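Local coordinates for protein retinol dehydratase (Spodoptera frugiperda, PDB 1FMJ) that probably dehydrates retinol, using a sulfotransferase-family scaffold that binds retinol and adenosine 3',5'-diphosphate, at residues A[26-38]-A[110-123]. Sequence-based numbering, arbitrary orientation.
With CA (calcium ion), chain F; RTL (retinol), chain H.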
# COMPACT_ATOMS: atom_id res chain seq x y z
N ALA A 26 -12.69 -13.46 12.89
CA ALA A 26 -11.92 -14.21 13.87
C ALA A 26 -10.49 -13.68 13.98
O ALA A 26 -9.71 -14.14 14.80
CB ALA A 26 -11.90 -15.68 13.49
N ASN A 27 -10.17 -12.71 13.13
CA ASN A 27 -8.85 -12.11 13.12
C ASN A 27 -8.93 -10.59 13.07
O ASN A 27 -8.06 -9.90 13.61
CB ASN A 27 -8.06 -12.58 11.90
CG ASN A 27 -7.52 -13.99 12.07
OD1 ASN A 27 -8.26 -14.92 12.41
ND2 ASN A 27 -6.23 -14.15 11.81
N LEU A 28 -9.98 -10.08 12.44
CA LEU A 28 -10.17 -8.64 12.29
C LEU A 28 -11.48 -8.17 12.93
O LEU A 28 -11.83 -6.99 12.83
CB LEU A 28 -10.18 -8.27 10.81
CG LEU A 28 -9.22 -9.04 9.89
CD1 LEU A 28 -9.58 -8.81 8.44
CD2 LEU A 28 -7.80 -8.60 10.16
N GLY A 29 -12.19 -9.09 13.56
CA GLY A 29 -13.48 -8.78 14.18
C GLY A 29 -13.52 -7.56 15.08
O GLY A 29 -14.44 -6.75 15.00
N ALA A 30 -12.53 -7.43 15.95
CA ALA A 30 -12.48 -6.30 16.88
C ALA A 30 -12.45 -4.95 16.16
O ALA A 30 -13.03 -3.97 16.64
CB ALA A 30 -11.27 -6.44 17.79
N PHE A 31 -11.78 -4.89 15.01
CA PHE A 31 -11.71 -3.62 14.29
C PHE A 31 -13.09 -3.23 13.79
O PHE A 31 -13.82 -4.07 13.27
CB PHE A 31 -10.74 -3.72 13.12
CG PHE A 31 -10.39 -2.39 12.53
CD1 PHE A 31 -9.73 -1.43 13.30
CD2 PHE A 31 -10.75 -2.07 11.22
CE1 PHE A 31 -9.43 -0.18 12.78
CE2 PHE A 31 -10.45 -0.82 10.69
CZ PHE A 31 -9.79 0.13 11.47
N PRO A 32 -13.46 -1.95 13.93
CA PRO A 32 -14.76 -1.42 13.50
C PRO A 32 -15.15 -1.51 12.03
O PRO A 32 -16.25 -1.93 11.71
CB PRO A 32 -14.72 0.02 14.01
CG PRO A 32 -13.85 -0.07 15.22
CD PRO A 32 -12.72 -0.94 14.71
N THR A 33 -14.26 -1.09 11.13
CA THR A 33 -14.59 -1.11 9.71
C THR A 33 -14.72 -2.53 9.16
O THR A 33 -13.88 -3.38 9.44
CB THR A 33 -13.53 -0.35 8.89
OG1 THR A 33 -13.19 0.88 9.54
CG2 THR A 33 -14.06 -0.04 7.50
N THR A 34 -15.76 -2.77 8.37
CA THR A 34 -16.01 -4.10 7.79
C THR A 34 -15.70 -4.11 6.29
O THR A 34 -15.49 -3.06 5.69
CB THR A 34 -17.48 -4.52 7.98
OG1 THR A 34 -18.33 -3.51 7.44
CG2 THR A 34 -17.80 -4.71 9.45
N TYR A 35 -15.67 -5.30 5.70
CA TYR A 35 -15.38 -5.45 4.27
C TYR A 35 -16.59 -5.89 3.43
O TYR A 35 -17.66 -6.22 3.95
CB TYR A 35 -14.29 -6.50 4.03
CG TYR A 35 -12.94 -6.26 4.66
CD1 TYR A 35 -12.62 -6.81 5.90
CD2 TYR A 35 -11.94 -5.56 3.97
CE1 TYR A 35 -11.34 -6.70 6.42
CE2 TYR A 35 -10.66 -5.45 4.50
CZ TYR A 35 -10.36 -6.02 5.72
OH TYR A 35 -9.10 -5.94 6.23
N VAL A 36 -16.37 -5.90 2.12
CA VAL A 36 -17.33 -6.36 1.12
C VAL A 36 -16.47 -6.70 -0.09
O VAL A 36 -15.43 -6.07 -0.32
CB VAL A 36 -18.37 -5.29 0.69
CG1 VAL A 36 -19.23 -4.89 1.88
CG2 VAL A 36 -17.67 -4.10 0.07
N LYS A 37 -16.87 -7.72 -0.84
CA LYS A 37 -16.16 -8.14 -2.04
C LYS A 37 -16.55 -7.17 -3.15
O LYS A 37 -17.72 -6.79 -3.26
CB LYS A 37 -16.58 -9.56 -2.42
CG LYS A 37 -15.46 -10.60 -2.45
CD LYS A 37 -14.97 -10.95 -1.06
CE LYS A 37 -14.09 -12.21 -1.09
NZ LYS A 37 -12.82 -12.03 -1.86
N LEU A 38 -15.60 -6.77 -3.99
CA LEU A 38 -15.91 -5.83 -5.06
C LEU A 38 -15.49 -6.29 -6.44
O LEU A 38 -14.35 -6.67 -6.66
CB LEU A 38 -15.25 -4.47 -4.77
CG LEU A 38 -15.55 -3.35 -5.78
CD1 LEU A 38 -17.07 -3.23 -5.92
CD2 LEU A 38 -14.94 -2.03 -5.32
N MET A 110 -10.79 4.87 3.01
CA MET A 110 -11.65 3.69 3.20
C MET A 110 -11.55 2.92 4.51
O MET A 110 -12.51 2.25 4.90
CB MET A 110 -11.48 2.72 2.02
CG MET A 110 -10.34 1.71 2.16
SD MET A 110 -10.48 0.38 0.94
CE MET A 110 -8.80 -0.30 0.93
N ILE A 111 -10.42 3.00 5.20
CA ILE A 111 -10.29 2.25 6.44
C ILE A 111 -11.11 2.87 7.56
O ILE A 111 -11.30 2.26 8.62
CB ILE A 111 -8.81 2.15 6.88
CG1 ILE A 111 -8.66 1.10 7.98
CG2 ILE A 111 -8.30 3.50 7.34
CD1 ILE A 111 -7.21 0.72 8.25
N TYR A 112 -11.62 4.07 7.32
CA TYR A 112 -12.40 4.77 8.34
C TYR A 112 -13.88 4.90 8.01
O TYR A 112 -14.24 5.32 6.92
CB TYR A 112 -11.82 6.17 8.57
CG TYR A 112 -12.56 6.98 9.62
CD1 TYR A 112 -12.62 6.54 10.94
CD2 TYR A 112 -13.16 8.20 9.30
CE1 TYR A 112 -13.26 7.29 11.92
CE2 TYR A 112 -13.81 8.96 10.27
CZ TYR A 112 -13.85 8.50 11.58
OH TYR A 112 -14.50 9.22 12.56
N ASP A 113 -14.73 4.57 8.98
CA ASP A 113 -16.18 4.65 8.83
C ASP A 113 -16.72 5.67 9.85
O ASP A 113 -16.89 5.34 11.02
CB ASP A 113 -16.78 3.27 9.09
CG ASP A 113 -18.26 3.20 8.80
OD1 ASP A 113 -18.79 2.07 8.77
OD2 ASP A 113 -18.90 4.26 8.61
N PRO A 114 -17.00 6.91 9.41
CA PRO A 114 -17.52 7.97 10.30
C PRO A 114 -18.67 7.53 11.20
O PRO A 114 -18.76 7.95 12.36
CB PRO A 114 -17.93 9.06 9.32
CG PRO A 114 -16.96 8.90 8.20
CD PRO A 114 -16.93 7.39 8.02
N GLU A 115 -19.53 6.69 10.66
CA GLU A 115 -20.69 6.18 11.39
C GLU A 115 -20.27 5.42 12.65
O GLU A 115 -21.06 5.24 13.57
CB GLU A 115 -21.51 5.26 10.47
CG GLU A 115 -22.89 4.88 11.00
CD GLU A 115 -23.76 4.17 9.95
OE1 GLU A 115 -24.90 3.80 10.29
OE2 GLU A 115 -23.30 3.97 8.81
N LYS A 116 -19.01 4.99 12.70
CA LYS A 116 -18.53 4.23 13.85
C LYS A 116 -17.41 4.94 14.61
O LYS A 116 -16.62 4.30 15.31
CB LYS A 116 -18.05 2.86 13.39
CG LYS A 116 -19.09 2.11 12.59
CD LYS A 116 -18.59 0.74 12.17
CE LYS A 116 -19.63 0.03 11.31
NZ LYS A 116 -19.24 -1.36 10.98
N GLN A 117 -17.35 6.25 14.48
CA GLN A 117 -16.32 7.04 15.13
C GLN A 117 -16.08 6.68 16.59
O GLN A 117 -14.94 6.64 17.04
CB GLN A 117 -16.65 8.53 15.01
CG GLN A 117 -15.71 9.43 15.80
CD GLN A 117 -15.94 10.91 15.56
OE1 GLN A 117 -15.50 11.75 16.33
NE2 GLN A 117 -16.64 11.23 14.48
N GLU A 118 -17.14 6.40 17.34
CA GLU A 118 -17.01 6.07 18.75
C GLU A 118 -16.32 4.74 19.03
O GLU A 118 -15.73 4.55 20.08
CB GLU A 118 -18.38 6.06 19.45
CG GLU A 118 -19.12 7.39 19.47
CD GLU A 118 -19.89 7.68 18.19
OE1 GLU A 118 -20.63 8.69 18.17
OE2 GLU A 118 -19.77 6.91 17.21
N GLU A 119 -16.41 3.82 18.06
CA GLU A 119 -15.84 2.49 18.20
C GLU A 119 -14.33 2.33 18.00
O GLU A 119 -13.74 1.34 18.45
CB GLU A 119 -16.55 1.54 17.24
CG GLU A 119 -18.05 1.48 17.45
CD GLU A 119 -18.76 0.74 16.35
OE1 GLU A 119 -18.28 -0.35 15.97
OE2 GLU A 119 -19.79 1.24 15.86
N TYR A 120 -13.69 3.29 17.34
CA TYR A 120 -12.27 3.16 17.06
C TYR A 120 -11.26 3.32 18.18
O TYR A 120 -10.24 2.62 18.19
CB TYR A 120 -11.88 4.09 15.91
CG TYR A 120 -12.56 3.71 14.63
CD1 TYR A 120 -13.69 4.39 14.19
CD2 TYR A 120 -12.07 2.68 13.84
CE1 TYR A 120 -14.32 4.05 13.00
CE2 TYR A 120 -12.69 2.33 12.65
CZ TYR A 120 -13.81 3.02 12.23
OH TYR A 120 -14.41 2.69 11.05
N ASN A 121 -11.51 4.22 19.12
CA ASN A 121 -10.55 4.41 20.20
C ASN A 121 -10.58 3.24 21.17
O ASN A 121 -9.67 3.06 21.98
CB ASN A 121 -10.83 5.72 20.94
CG ASN A 121 -12.30 5.99 21.08
OD1 ASN A 121 -13.01 5.31 21.82
ND2 ASN A 121 -12.78 7.00 20.35
N ASP A 122 -11.63 2.43 21.07
CA ASP A 122 -11.80 1.27 21.93
C ASP A 122 -10.84 0.13 21.56
O ASP A 122 -10.71 -0.85 22.29
CB ASP A 122 -13.24 0.78 21.86
CG ASP A 122 -14.25 1.87 22.21
OD1 ASP A 122 -13.83 2.92 22.76
OD2 ASP A 122 -15.46 1.68 21.96
N ILE A 123 -10.16 0.26 20.42
CA ILE A 123 -9.22 -0.77 19.99
C ILE A 123 -7.86 -0.49 20.61
O ILE A 123 -6.93 -1.28 20.45
CB ILE A 123 -9.08 -0.78 18.45
CG1 ILE A 123 -8.36 0.49 17.98
CG2 ILE A 123 -10.45 -0.90 17.79
CD1 ILE A 123 -8.27 0.63 16.47
CA CA F . -15.35 5.09 22.45
C1 RTL H . -6.86 3.84 12.66
C2 RTL H . -8.30 3.56 13.20
C3 RTL H . -9.31 4.61 12.76
C4 RTL H . -9.22 5.90 11.95
C5 RTL H . -7.75 6.01 11.53
C6 RTL H . -6.68 5.14 11.80
C7 RTL H . -5.30 5.38 11.30
C8 RTL H . -4.87 5.05 10.05
C9 RTL H . -3.51 5.28 9.55
C10 RTL H . -3.22 4.89 8.25
C11 RTL H . -1.97 4.99 7.47
C12 RTL H . -1.67 3.80 6.85
C13 RTL H . -0.59 3.31 5.98
C14 RTL H . -0.32 2.11 5.38
C15 RTL H . -0.78 1.88 4.00
O1 RTL H . 0.14 2.29 3.07
C16 RTL H . -6.61 2.53 11.88
C17 RTL H . -6.01 3.80 13.94
C18 RTL H . -7.55 7.30 10.72
C19 RTL H . -2.45 5.94 10.46
C20 RTL H . 0.38 4.48 5.78
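Phe31 reaches segment 110-123 with the far end of its ring. With CG anti to the backbone N (chi1 -167°), the ring lies among Ile111, Tyr120 and Ile123. Phe31 CE2 meets Ile111 CG1 at 3.8 Å, and Ile123 CD1 sits at the edge of the Phe31 ring, near its plane. Tyr120 turns an edge toward the Phe31 face in an offset edge-to-face pair, planes at 64°. Pro32 sets CB over one face of the Tyr120 ring, toward its rim. Pro32 CB is 3.7 Å from the Tyr120 ring centroid, a CH-pi contact. Pro32 CG also packs on Glu119 CB, and Pro32 CD on Ile123 CG2. The extended chain of Lys116 passes the proline to give a hydrogen bond from Lys116 NZ to Pro32 O (3.1 Å), tilted 31° from the carbonyl plane. Thr33 links two partners through its hydroxyl. Thr33 OG1 accepts from Tyr120 OH at 2.7 Å. Thr33 OG1 donates to Ile111 O at 2.5 Å, from above that carbonyl plane. Tyr120 OH in turn accepts from Asp113 N (2.8 Å), which helps fix the ring. Beyond Thr34, strand 35-38 pairs with strand 43-46. Glu118 O, Asn121 OD1 and Asp122 OD1 of the second segment bind a calcium ion. Phe31, Tyr112 and Tyr120 line the retinol pocket, with Tyr120 CD2 3.5 Å from retinol C3. The contact thus forms part of the substrate-pocket wall in a sulfotransferase-family fold.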